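Local coordinates for protease (Helicobacter pylori, PDB 5EUF), which is a zinc-dependent peptidase of the M16 family that probably acts as a virulence factor, cleaving human junctional adhesion molecule A and so weakening the gastric epithelial barrier, at residues Val20-Glu25 / Ile193-Gly198; Thr28-Val33 / Phe94-Glu99; Thr239-Lys244 / Thr414-Pro419; Leu249-Leu254 / Leu312-Gly317. All coordinates share one frame; numbering follows the deposited sequence.

Interaction 1. Residues Val20-Glu25 / Ile193-Gly198; sequences VSVPLE and IVLVVG
The carbonyl oxygen of Val196 is held by one hydrogen bond and one weaker contact: Val22 N donates to Val196 O at 2.8 Å, almost straight (174°) and nearly along the C=O axis, while the CA-H of Ser21 approaches the same oxygen. Its counterpart, Val20 O, receives Val196 N and a CA-H from Leu195. This is a parallel pair in the mixed sheet of the N-terminal M16 half, with residues 20-23 pairing in step with residues 195-198. Ser21 and Val196 face helix 202-213, where Ser21 OG bonds to Ser202 OG.

Val20, Val22, Leu195 and Val197 face helix 365-376 instead. Leu195 has CG anti to the backbone N (chi1 171°), and its CD1 meets Val20 CG1 at 3.6 Å and Val22 CG2 at 3.8 Å, bridging two valines of the neighbouring strand. Val22 and Val197 lie side by side, Val22 CB 3.7 Å from Val197 CG2. Beyond Pro23 the chain leaves the strand, yet Leu24 N still donates to Gly198 O from above the carbonyl plane. Gly198, with phi 141°, has backbone angles that suit a residue without a side chain, and Leu24 CD1 crosses obliquely to reach Val197 CG1 at 4.1 Å.

Interaction 2. Residues Thr28-Val33 / Phe94-Glu99; sequences TGVIEV and FIKTSE
The carboxylate of Glu32 and the ring of Phe94 lie with their planes only 21° apart, but the acid meets the ring obliquely: Glu32 OE1 is 3.5 Å from Phe94 CG. Phe94 holds CG in the crowded position between its backbone N and carbonyl carbon (chi1 62°), which places the ring beside the acid. The Phe94 side chain lies about 9 Å from that of Glu56, the probable proton acceptor, and about 13 Å from a bound zinc ion. Glu32 reaches across with CG anti to its backbone N and an extended chain. Its other oxygen, OE2, touches the aliphatic part of Lys96, 3.2 Å from CD. The lysine chain is bent at chi2 and chi3 and carries NZ back over the neighbouring strand, 3.3 Å from Val30 CG1. Glu32 OE2 and Lys96 NZ remain 4.5 Å apart, too far for a salt bridge. The acid instead pairs with Arg92 through OE1, while NZ bonds to Ser366 OG. Arg92 and Lys96 would be expected to favour the ionised carboxylate, and Asp34, close to OE1, to oppose it.

Beneath these side chains runs an antiparallel ladder of the N-terminal M16 sheet, joining strands 30-37 and 91-98. Ile31 and Thr97 form one hydrogen-bonded pair, with Ile31 N donating in the carbonyl plane of Thr97 O at 2.8 Å. Val33 and Ile95 form the next such pair. Their side chains and that of Ile31 pack against helix 102-113, on the face away from Glu32 and Lys96. At the end of the ladder Glu99 N makes a weak bond to Gly29 O.

Interaction 3. Residues Thr239-Lys244 / Thr414-Pro419; sequences TAVVHK and TVFLKP
Strands 239-243 and 414-418 run parallel, 15° apart and 4.7 Å at closest approach, and five backbone hydrogen bonds hold them in register from Thr239 opposite Thr414 to His243 opposite Lys418. The straightest is Lys418 N to Val242 O (177°), although the donor stands above the carbonyl plane. On the face turned to helix 142-154, Val242 crosses obliquely over two neighbours: its CG1 meets Leu417 CD1 at 3.7 Å and its CG2 meets Val415 CG1 at 4.1 Å. Leu417, with CG anti to the backbone N (chi1 -166°), also lays CD1 3.4 Å from Val242 O.

On the other face Val241 CG2 comes in plane to the edge of the Phe416 ring, 3.8 Å from CD2. His243 and Lys418 lie side by side, ND1 3.6 Å from Lys418 CB, and Pro419 CG, after a cis peptide bond, meets the imidazole edge. The extended lysine carries NZ onward to a salt bridge with Glu324. Thr239 OG1 bonds to Thr239 OG1 of the second subunit, and Thr239 and Ala240 pair antiparallel with a strand of that chain. This backbone pairing carries the sheet on into the second subunit, and the threonine hydroxyl bond adds a side-chain link.

Interaction 4. Residues Leu249-Leu254 / Leu312-Gly317; sequences LEWVAL and LFIAGG
Five backbone hydrogen bonds tie the two strands together. Val252 and Ala315 satisfy each other in both directions, as do Leu254 and Phe313; the Glu250-Gly317 end has a single bond, from Gly317 N to Glu250 O at 2.9 Å, nearly along the C=O axis. Phe313 N reaches Leu254 O at 2.7 Å from above the carbonyl plane; the same oxygen lies at the edge of the Phe313 ring, 3.3 Å from CD2. Between these pairs, the outward backbone groups of Trp251 and Ala253 bond to Leu417 and Val415, and those of Ile314 and Gly316 to strand 295-302. Glu250 OE1 accepts from Ala323 N.

Trp251, with CG anti to its carbonyl carbon (chi1 -65°), sets one face of its six-membered ring over Gly316 CA, which lies toward the rim, 3.7 Å from the centroid, a CH-pi contact. With no side chain on Gly316, the ring settles directly on its CA. On the sheet's other face from Trp251 and Ile314, Val252 CG1 packs on Ala315 CB at 3.7 Å, toward helix 323-338. Helix 142-154 lies against Trp251, Ala253 and Ile314, giving the helix-covered mixed beta-sheet of an M16 peptidase domain.

The four contacts fall into two pairs, one in each mixed sheet of the chain. Interactions 1 and 2 have centres 10 Å apart and meet where strand 192-198 lies beside strand 30-37, joined by a probable hydrogen bond from Glu32 N to Val197 O. Interactions 3 and 4, also 10 Å apart, meet through strands 412-418 and 251-258. Within each pair an antiparallel contact falls, along the chain, between the two partners of a wider parallel one. The pairs follow in series on opposite sides of the chain's centre, with interactions 1 and 3 about 44 Å apart between centres, consistent with the two similarly built halves of an M16 peptidase.

Interaction 1. Residues Val20-Glu25 / Ile193-Gly198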
loop_
_atom_site.group_PDB
_atom_site.type_symbol
_atom_site.label_atom_id
_atom_site.label_comp_id
_atom_site.label_asym_id
_atom_site.label_seq_id
_atom_site.Cartn_x
_atom_site.Cartn_y
_atom_site.Cartn_z
ATOM N N VAL B 20 1.586 19.316 30.439
ATOM C CA VAL B 20 1.220 18.402 31.513
ATOM C C VAL B 20 2.350 18.241 32.525
ATOM O O VAL B 20 3.458 17.824 32.178
ATOM C CB VAL B 20 0.835 17.014 30.970
ATOM C CG1 VAL B 20 0.430 16.096 32.114
ATOM C CG2 VAL B 20 -0.291 17.134 29.946
ATOM N N SER B 21 2.053 18.578 33.776
ATOM C CA SER B 21 3.010 18.451 34.866
ATOM C C SER B 21 2.621 17.300 35.788
ATOM O O SER B 21 1.500 17.251 36.293
ATOM C CB SER B 21 3.092 19.761 35.656
ATOM O OG SER B 21 3.842 19.598 36.847
ATOM N N VAL B 22 3.546 16.369 36.001
ATOM C CA VAL B 22 3.295 15.237 36.887
ATOM C C VAL B 22 4.328 15.205 38.013
ATOM O O VAL B 22 5.348 14.524 37.909
ATOM C CB VAL B 22 3.326 13.895 36.123
ATOM C CG1 VAL B 22 2.754 12.778 36.987
ATOM C CG2 VAL B 22 2.553 14.002 34.822
ATOM N N PRO B 23 4.065 15.955 39.094
ATOM C CA PRO B 23 4.999 16.052 40.220
ATOM C C PRO B 23 5.212 14.722 40.932
ATOM O O PRO B 23 4.298 13.900 41.003
ATOM C CB PRO B 23 4.320 17.059 41.156
ATOM C CG PRO B 23 3.381 17.817 40.292
ATOM C CD PRO B 23 2.901 16.838 39.269
ATOM N N LEU B 24 6.420 14.524 41.448
ATOM C CA LEU B 24 6.740 13.352 42.250
ATOM C C LEU B 24 7.533 13.772 43.483
ATOM O O LEU B 24 8.744 13.995 43.407
ATOM C CB LEU B 24 7.532 12.325 41.433
ATOM C CG LEU B 24 6.819 11.624 40.271
ATOM C CD1 LEU B 24 7.754 10.638 39.583
ATOM C CD2 LEU B 24 5.557 10.922 40.746
ATOM N N GLU B 25 6.842 13.895 44.614
ATOM C CA GLU B 25 7.487 14.247 45.873
ATOM C C GLU B 25 8.463 13.154 46.291
ATOM O O GLU B 25 9.604 13.437 46.661
ATOM C CB GLU B 25 6.443 14.476 46.968
ATOM N N ILE B 193 2.688 18.271 22.631
ATOM C CA ILE B 193 2.455 18.208 24.071
ATOM C C ILE B 193 3.771 18.254 24.837
ATOM O O ILE B 193 4.673 17.460 24.575
ATOM C CB ILE B 193 1.706 16.923 24.479
ATOM C CG1 ILE B 193 0.334 16.853 23.807
ATOM C CG2 ILE B 193 1.567 16.844 25.995
ATOM C CD1 ILE B 193 -0.404 15.554 24.070
ATOM N N VAL B 194 3.879 19.185 25.780
ATOM C CA VAL B 194 5.056 19.266 26.637
ATOM C C VAL B 194 4.747 18.639 27.992
ATOM O O VAL B 194 3.916 19.144 28.751
ATOM C CB VAL B 194 5.529 20.720 26.830
ATOM C CG1 VAL B 194 6.703 20.775 27.796
ATOM C CG2 VAL B 194 5.908 21.337 25.489
ATOM N N LEU B 195 5.422 17.532 28.282
ATOM C CA LEU B 195 5.176 16.763 29.495
ATOM C C LEU B 195 6.389 16.792 30.415
ATOM O O LEU B 195 7.503 16.494 29.988
ATOM C CB LEU B 195 4.817 15.318 29.135
ATOM C CG LEU B 195 4.727 14.278 30.253
ATOM C CD1 LEU B 195 3.533 14.543 31.151
ATOM C CD2 LEU B 195 4.661 12.875 29.668
ATOM N N VAL B 196 6.172 17.158 31.675
ATOM C CA VAL B 196 7.253 17.194 32.656
ATOM C C VAL B 196 6.916 16.339 33.876
ATOM O O VAL B 196 5.927 16.583 34.569
ATOM C CB VAL B 196 7.561 18.635 33.112
ATOM C CG1 VAL B 196 8.633 18.629 34.192
ATOM C CG2 VAL B 196 7.991 19.494 31.926
ATOM N N VAL B 197 7.749 15.334 34.129
ATOM C CA VAL B 197 7.524 14.394 35.222
ATOM C C VAL B 197 8.744 14.332 36.140
ATOM O O VAL B 197 9.881 14.295 35.667
ATOM C CB VAL B 197 7.211 12.973 34.688
ATOM C CG1 VAL B 197 6.955 12.007 35.834
ATOM C CG2 VAL B 197 6.021 13.003 33.740
ATOM N N GLY B 198 8.508 14.330 37.448
ATOM C CA GLY B 198 9.590 14.215 38.407
ATOM C C GLY B 198 9.411 15.094 39.629
ATOM O O GLY B 198 8.288 15.375 40.047
#

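Interaction 2. Residues Thr28-Val33 / Phe94-Glu99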
loop_
_atom_site.group_PDB
_atom_site.type_symbol
_atom_site.label_atom_id
_atom_site.label_comp_id
_atom_site.label_asym_id
_atom_site.label_seq_id
_atom_site.Cartn_x
_atom_site.Cartn_y
_atom_site.Cartn_z
ATOM N N THR B 28 13.871 12.976 44.302
ATOM C CA THR B 28 14.662 14.158 44.631
ATOM C C THR B 28 15.564 14.617 43.489
ATOM O O THR B 28 16.535 13.948 43.128
ATOM C CB THR B 28 15.517 13.916 45.888
ATOM O OG1 THR B 28 14.662 13.541 46.974
ATOM C CG2 THR B 28 16.281 15.181 46.267
ATOM N N GLY B 29 15.224 15.774 42.928
ATOM C CA GLY B 29 16.020 16.391 41.887
ATOM C C GLY B 29 15.689 15.885 40.498
ATOM O O GLY B 29 15.518 16.674 39.576
ATOM N N VAL B 30 15.586 14.569 40.358
ATOM C CA VAL B 30 15.434 13.933 39.054
ATOM C C VAL B 30 14.104 14.253 38.371
ATOM O O VAL B 30 13.034 14.079 38.956
ATOM C CB VAL B 30 15.573 12.403 39.177
ATOM C CG1 VAL B 30 15.508 11.748 37.806
ATOM C CG2 VAL B 30 16.873 12.051 39.879
ATOM N N ILE B 31 14.179 14.733 37.132
ATOM C CA ILE B 31 12.988 14.969 36.320
ATOM C C ILE B 31 13.189 14.478 34.892
ATOM O O ILE B 31 14.300 14.132 34.492
ATOM C CB ILE B 31 12.603 16.464 36.254
ATOM C CG1 ILE B 31 13.644 17.246 35.450
ATOM C CG2 ILE B 31 12.413 17.049 37.648
ATOM C CD1 ILE B 31 13.252 18.674 35.178
ATOM N N GLU B 32 12.103 14.454 34.127
ATOM C CA GLU B 32 12.188 14.190 32.696
ATOM C C GLU B 32 11.337 15.187 31.919
ATOM O O GLU B 32 10.164 15.397 32.236
ATOM C CB GLU B 32 11.755 12.761 32.367
ATOM C CG GLU B 32 11.835 12.451 30.878
ATOM C CD GLU B 32 11.590 10.993 30.558
ATOM O OE1 GLU B 32 10.771 10.711 29.660
ATOM O OE2 GLU B 32 12.226 10.128 31.193
ATOM N N VAL B 33 11.936 15.801 30.903
ATOM C CA VAL B 33 11.243 16.795 30.092
ATOM C C VAL B 33 10.833 16.207 28.748
ATOM O O VAL B 33 11.680 15.954 27.896
ATOM C CB VAL B 33 12.122 18.037 29.854
ATOM C CG1 VAL B 33 11.331 19.109 29.133
ATOM C CG2 VAL B 33 12.656 18.563 31.173
ATOM N N PHE B 94 12.658 13.360 24.720
ATOM C CA PHE B 94 12.756 13.621 26.155
ATOM C C PHE B 94 14.189 13.814 26.646
ATOM O O PHE B 94 15.129 13.212 26.126
ATOM C CB PHE B 94 12.084 12.496 26.955
ATOM C CG PHE B 94 12.721 11.147 26.772
ATOM C CD1 PHE B 94 13.764 10.737 27.592
ATOM C CD2 PHE B 94 12.265 10.279 25.791
ATOM C CE1 PHE B 94 14.349 9.497 27.424
ATOM C CE2 PHE B 94 12.843 9.037 25.621
ATOM C CZ PHE B 94 13.887 8.645 26.439
ATOM N N ILE B 95 14.335 14.660 27.663
ATOM C CA ILE B 95 15.618 14.887 28.319
ATOM C C ILE B 95 15.581 14.387 29.759
ATOM O O ILE B 95 14.678 14.734 30.520
ATOM C CB ILE B 95 16.006 16.384 28.323
ATOM C CG1 ILE B 95 16.240 16.889 26.898
ATOM C CG2 ILE B 95 17.251 16.612 29.161
ATOM C CD1 ILE B 95 16.624 18.352 26.834
ATOM N N LYS B 96 16.562 13.567 30.125
ATOM C CA LYS B 96 16.716 13.110 31.502
ATOM C C LYS B 96 17.703 13.995 32.249
ATOM O O LYS B 96 18.887 14.019 31.921
ATOM C CB LYS B 96 17.191 11.658 31.543
ATOM C CG LYS B 96 16.099 10.634 31.319
ATOM C CD LYS B 96 15.120 10.633 32.475
ATOM C CE LYS B 96 15.806 10.268 33.779
ATOM N NZ LYS B 96 14.836 10.220 34.904
ATOM N N THR B 97 17.220 14.722 33.250
ATOM C CA THR B 97 18.094 15.600 34.020
ATOM C C THR B 97 17.502 15.938 35.386
ATOM O O THR B 97 16.644 15.216 35.898
ATOM C CB THR B 97 18.391 16.904 33.248
ATOM O OG1 THR B 97 19.179 17.779 34.065
ATOM C CG2 THR B 97 17.098 17.601 32.851
ATOM N N SER B 98 17.975 17.029 35.980
ATOM C CA SER B 98 17.444 17.496 37.255
ATOM C C SER B 98 16.585 18.738 37.047
ATOM O O SER B 98 16.503 19.261 35.936
ATOM C CB SER B 98 18.576 17.789 38.239
ATOM O OG SER B 98 19.447 18.779 37.728
ATOM N N GLU B 99 15.947 19.210 38.115
ATOM C CA GLU B 99 15.044 20.354 38.012
ATOM C C GLU B 99 15.821 21.642 37.760
ATOM O O GLU B 99 15.262 22.633 37.286
ATOM C CB GLU B 99 14.186 20.487 39.275
ATOM C CG GLU B 99 14.895 21.115 40.470
ATOM C CD GLU B 99 14.710 22.620 40.538
ATOM O OE1 GLU B 99 13.834 23.145 39.815
ATOM O OE2 GLU B 99 15.443 23.277 41.308
#

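Interaction 3. Residues Thr239-Lys244 / Thr414-Pro419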
loop_
_atom_site.group_PDB
_atom_site.type_symbol
_atom_site.label_atom_id
_atom_site.label_comp_id
_atom_site.label_asym_id
_atom_site.label_seq_id
_atom_site.Cartn_x
_atom_site.Cartn_y
_atom_site.Cartn_z
ATOM N N THR B 239 -1.254 -14.917 4.258
ATOM C CA THR B 239 0.093 -15.447 4.456
ATOM C C THR B 239 1.095 -14.908 3.439
ATOM O O THR B 239 0.725 -14.426 2.365
ATOM C CB THR B 239 0.132 -16.990 4.379
ATOM O OG1 THR B 239 -0.036 -17.409 3.018
ATOM C CG2 THR B 239 -0.947 -17.609 5.251
ATOM N N ALA B 240 2.369 -15.012 3.796
ATOM C CA ALA B 240 3.464 -14.592 2.941
ATOM C C ALA B 240 4.748 -15.282 3.380
ATOM O O ALA B 240 5.060 -15.334 4.569
ATOM C CB ALA B 240 3.626 -13.085 2.983
ATOM N N VAL B 241 5.487 -15.827 2.421
ATOM C CA VAL B 241 6.769 -16.444 2.721
ATOM C C VAL B 241 7.895 -15.531 2.263
ATOM O O VAL B 241 7.869 -15.019 1.145
ATOM C CB VAL B 241 6.908 -17.823 2.050
ATOM C CG1 VAL B 241 8.324 -18.352 2.207
ATOM C CG2 VAL B 241 5.899 -18.798 2.636
ATOM N N VAL B 242 8.874 -15.311 3.133
ATOM C CA VAL B 242 10.009 -14.468 2.782
ATOM C C VAL B 242 11.321 -15.249 2.792
ATOM O O VAL B 242 11.829 -15.616 3.851
ATOM C CB VAL B 242 10.129 -13.266 3.732
ATOM C CG1 VAL B 242 11.374 -12.455 3.403
ATOM C CG2 VAL B 242 8.883 -12.401 3.643
ATOM N N HIS B 243 11.855 -15.507 1.604
ATOM C CA HIS B 243 13.160 -16.137 1.474
ATOM C C HIS B 243 14.256 -15.076 1.457
ATOM O O HIS B 243 14.270 -14.200 0.592
ATOM C CB HIS B 243 13.232 -16.994 0.208
ATOM C CG HIS B 243 12.507 -18.299 0.318
ATOM N ND1 HIS B 243 13.070 -19.416 0.897
ATOM C CD2 HIS B 243 11.267 -18.667 -0.083
ATOM C CE1 HIS B 243 12.206 -20.414 0.852
ATOM N NE2 HIS B 243 11.104 -19.987 0.263
ATOM N N LYS B 244 15.167 -15.154 2.423
ATOM C CA LYS B 244 16.272 -14.209 2.503
ATOM C C LYS B 244 17.599 -14.954 2.573
ATOM O O LYS B 244 17.691 -16.009 3.197
ATOM C CB LYS B 244 16.111 -13.291 3.716
ATOM C CG LYS B 244 16.746 -11.923 3.535
ATOM C CD LYS B 244 16.118 -11.188 2.358
ATOM C CE LYS B 244 16.845 -9.888 2.059
ATOM N NZ LYS B 244 16.254 -9.184 0.886
ATOM N N THR B 414 0.120 -14.417 8.801
ATOM C CA THR B 414 1.268 -15.271 9.065
ATOM C C THR B 414 2.392 -15.036 8.064
ATOM O O THR B 414 2.184 -15.116 6.856
ATOM C CB THR B 414 0.870 -16.755 9.033
ATOM O OG1 THR B 414 -0.169 -16.994 9.991
ATOM C CG2 THR B 414 2.063 -17.632 9.352
ATOM N N VAL B 415 3.586 -14.747 8.570
ATOM C CA VAL B 415 4.741 -14.530 7.704
ATOM C C VAL B 415 5.897 -15.446 8.090
ATOM O O VAL B 415 6.345 -15.444 9.236
ATOM C CB VAL B 415 5.214 -13.065 7.752
ATOM C CG1 VAL B 415 6.466 -12.881 6.908
ATOM C CG2 VAL B 415 4.105 -12.137 7.281
ATOM N N PHE B 416 6.373 -16.228 7.124
ATOM C CA PHE B 416 7.483 -17.150 7.347
ATOM C C PHE B 416 8.805 -16.563 6.861
ATOM O O PHE B 416 8.863 -15.927 5.807
ATOM C CB PHE B 416 7.224 -18.482 6.639
ATOM C CG PHE B 416 6.013 -19.215 7.140
ATOM C CD1 PHE B 416 5.804 -19.392 8.498
ATOM C CD2 PHE B 416 5.081 -19.726 6.250
ATOM C CE1 PHE B 416 4.687 -20.070 8.957
ATOM C CE2 PHE B 416 3.964 -20.403 6.703
ATOM C CZ PHE B 416 3.767 -20.575 8.058
ATOM N N LEU B 417 9.868 -16.785 7.628
ATOM C CA LEU B 417 11.195 -16.333 7.228
ATOM C C LEU B 417 12.116 -17.522 6.969
ATOM O O LEU B 417 12.443 -18.279 7.882
ATOM C CB LEU B 417 11.794 -15.416 8.290
ATOM C CG LEU B 417 13.013 -14.615 7.838
ATOM C CD1 LEU B 417 12.687 -13.817 6.590
ATOM C CD2 LEU B 417 13.489 -13.700 8.951
ATOM N N LYS B 418 12.526 -17.677 5.715
ATOM C CA LYS B 418 13.331 -18.813 5.283
ATOM C C LYS B 418 14.524 -18.331 4.454
ATOM O O LYS B 418 14.571 -17.164 4.068
ATOM C CB LYS B 418 12.468 -19.783 4.471
ATOM C CG LYS B 418 11.296 -20.367 5.227
ATOM C CD LYS B 418 10.490 -21.293 4.334
ATOM C CE LYS B 418 9.402 -21.999 5.119
ATOM N NZ LYS B 418 8.653 -22.973 4.278
ATOM N N PRO B 419 15.509 -19.209 4.194
ATOM C CA PRO B 419 15.739 -20.545 4.757
ATOM C C PRO B 419 16.523 -20.478 6.060
ATOM O O PRO B 419 17.637 -19.954 6.042
ATOM C CB PRO B 419 16.554 -21.257 3.666
ATOM C CG PRO B 419 16.471 -20.365 2.453
ATOM C CD PRO B 419 16.340 -18.990 3.002
#

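Interaction 4. Residues Leu249-Leu254 / Leu312-Gly317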
loop_
_atom_site.group_PDB
_atom_site.type_symbol
_atom_site.label_atom_id
_atom_site.label_comp_id
_atom_site.label_asym_id
_atom_site.label_seq_id
_atom_site.Cartn_x
_atom_site.Cartn_y
_atom_site.Cartn_z
ATOM N N LEU B 249 18.375 -19.372 10.352
ATOM C CA LEU B 249 17.310 -19.980 11.145
ATOM C C LEU B 249 15.957 -19.533 10.607
ATOM O O LEU B 249 15.844 -18.452 10.032
ATOM C CB LEU B 249 17.442 -19.608 12.622
ATOM C CG LEU B 249 18.703 -20.084 13.341
ATOM C CD1 LEU B 249 18.616 -19.804 14.836
ATOM C CD2 LEU B 249 18.933 -21.563 13.079
ATOM N N GLU B 250 14.932 -20.358 10.790
ATOM C CA GLU B 250 13.605 -20.006 10.300
ATOM C C GLU B 250 12.785 -19.281 11.364
ATOM O O GLU B 250 12.712 -19.713 12.514
ATOM C CB GLU B 250 12.861 -21.251 9.807
ATOM C CG GLU B 250 13.457 -21.856 8.540
ATOM C CD GLU B 250 12.506 -22.802 7.826
ATOM O OE1 GLU B 250 11.310 -22.836 8.181
ATOM O OE2 GLU B 250 12.957 -23.511 6.902
ATOM N N TRP B 251 12.174 -18.169 10.966
ATOM C CA TRP B 251 11.365 -17.354 11.865
ATOM C C TRP B 251 9.893 -17.375 11.463
ATOM O O TRP B 251 9.556 -17.727 10.333
ATOM C CB TRP B 251 11.880 -15.915 11.882
ATOM C CG TRP B 251 13.260 -15.779 12.440
ATOM C CD1 TRP B 251 14.428 -16.138 11.834
ATOM C CD2 TRP B 251 13.618 -15.235 13.715
ATOM N NE1 TRP B 251 15.493 -15.856 12.658
ATOM C CE2 TRP B 251 15.021 -15.301 13.817
ATOM C CE3 TRP B 251 12.887 -14.698 14.779
ATOM C CZ2 TRP B 251 15.707 -14.854 14.942
ATOM C CZ3 TRP B 251 13.570 -14.257 15.894
ATOM C CH2 TRP B 251 14.965 -14.336 15.968
ATOM N N VAL B 252 9.020 -16.994 12.390
ATOM C CA VAL B 252 7.590 -16.933 12.107
ATOM C C VAL B 252 6.939 -15.732 12.791
ATOM O O VAL B 252 7.293 -15.368 13.912
ATOM C CB VAL B 252 6.867 -18.228 12.550
ATOM C CG1 VAL B 252 7.006 -18.437 14.046
ATOM C CG2 VAL B 252 5.396 -18.200 12.142
ATOM N N ALA B 253 6.001 -15.102 12.094
ATOM C CA ALA B 253 5.204 -14.039 12.680
ATOM C C ALA B 253 3.725 -14.357 12.515
ATOM O O ALA B 253 3.228 -14.449 11.397
ATOM C CB ALA B 253 5.539 -12.703 12.044
ATOM N N LEU B 254 3.032 -14.543 13.632
ATOM C CA LEU B 254 1.600 -14.813 13.607
ATOM C C LEU B 254 0.856 -13.702 14.333
ATOM O O LEU B 254 0.977 -13.554 15.547
ATOM C CB LEU B 254 1.286 -16.171 14.240
ATOM C CG LEU B 254 -0.195 -16.516 14.437
ATOM C CD1 LEU B 254 -0.959 -16.473 13.120
ATOM C CD2 LEU B 254 -0.354 -17.875 15.101
ATOM N N LEU B 312 0.590 -9.696 18.328
ATOM C CA LEU B 312 1.662 -10.276 17.526
ATOM C C LEU B 312 2.439 -11.397 18.221
ATOM O O LEU B 312 2.948 -11.217 19.325
ATOM C CB LEU B 312 2.627 -9.169 17.104
ATOM C CG LEU B 312 3.687 -9.528 16.068
ATOM C CD1 LEU B 312 3.033 -10.062 14.806
ATOM C CD2 LEU B 312 4.540 -8.314 15.755
ATOM N N PHE B 313 2.524 -12.549 17.558
ATOM C CA PHE B 313 3.368 -13.657 18.010
ATOM C C PHE B 313 4.605 -13.786 17.125
ATOM O O PHE B 313 4.487 -13.902 15.905
ATOM C CB PHE B 313 2.600 -14.980 17.993
ATOM C CG PHE B 313 1.470 -15.046 18.975
ATOM C CD1 PHE B 313 1.676 -15.538 20.255
ATOM C CD2 PHE B 313 0.197 -14.635 18.614
ATOM C CE1 PHE B 313 0.636 -15.606 21.160
ATOM C CE2 PHE B 313 -0.848 -14.702 19.516
ATOM C CZ PHE B 313 -0.628 -15.187 20.788
ATOM N N ILE B 314 5.785 -13.774 17.735
ATOM C CA ILE B 314 7.028 -13.924 16.979
ATOM C C ILE B 314 7.911 -15.020 17.571
ATOM O O ILE B 314 8.153 -15.049 18.778
ATOM C CB ILE B 314 7.821 -12.605 16.930
ATOM C CG1 ILE B 314 6.980 -11.499 16.289
ATOM C CG2 ILE B 314 9.121 -12.796 16.164
ATOM C CD1 ILE B 314 7.704 -10.183 16.147
ATOM N N ALA B 315 8.391 -15.920 16.720
ATOM C CA ALA B 315 9.228 -17.025 17.175
ATOM C C ALA B 315 10.335 -17.357 16.176
ATOM O O ALA B 315 10.099 -17.439 14.971
ATOM C CB ALA B 315 8.376 -18.250 17.441
ATOM N N GLY B 316 11.546 -17.542 16.691
ATOM C CA GLY B 316 12.684 -17.919 15.873
ATOM C C GLY B 316 13.200 -19.288 16.266
ATOM O O GLY B 316 13.677 -19.487 17.385
ATOM N N GLY B 317 13.110 -20.234 15.338
ATOM C CA GLY B 317 13.400 -21.621 15.642
ATOM C C GLY B 317 14.867 -21.961 15.812
ATOM O O GLY B 317 15.750 -21.230 15.357
#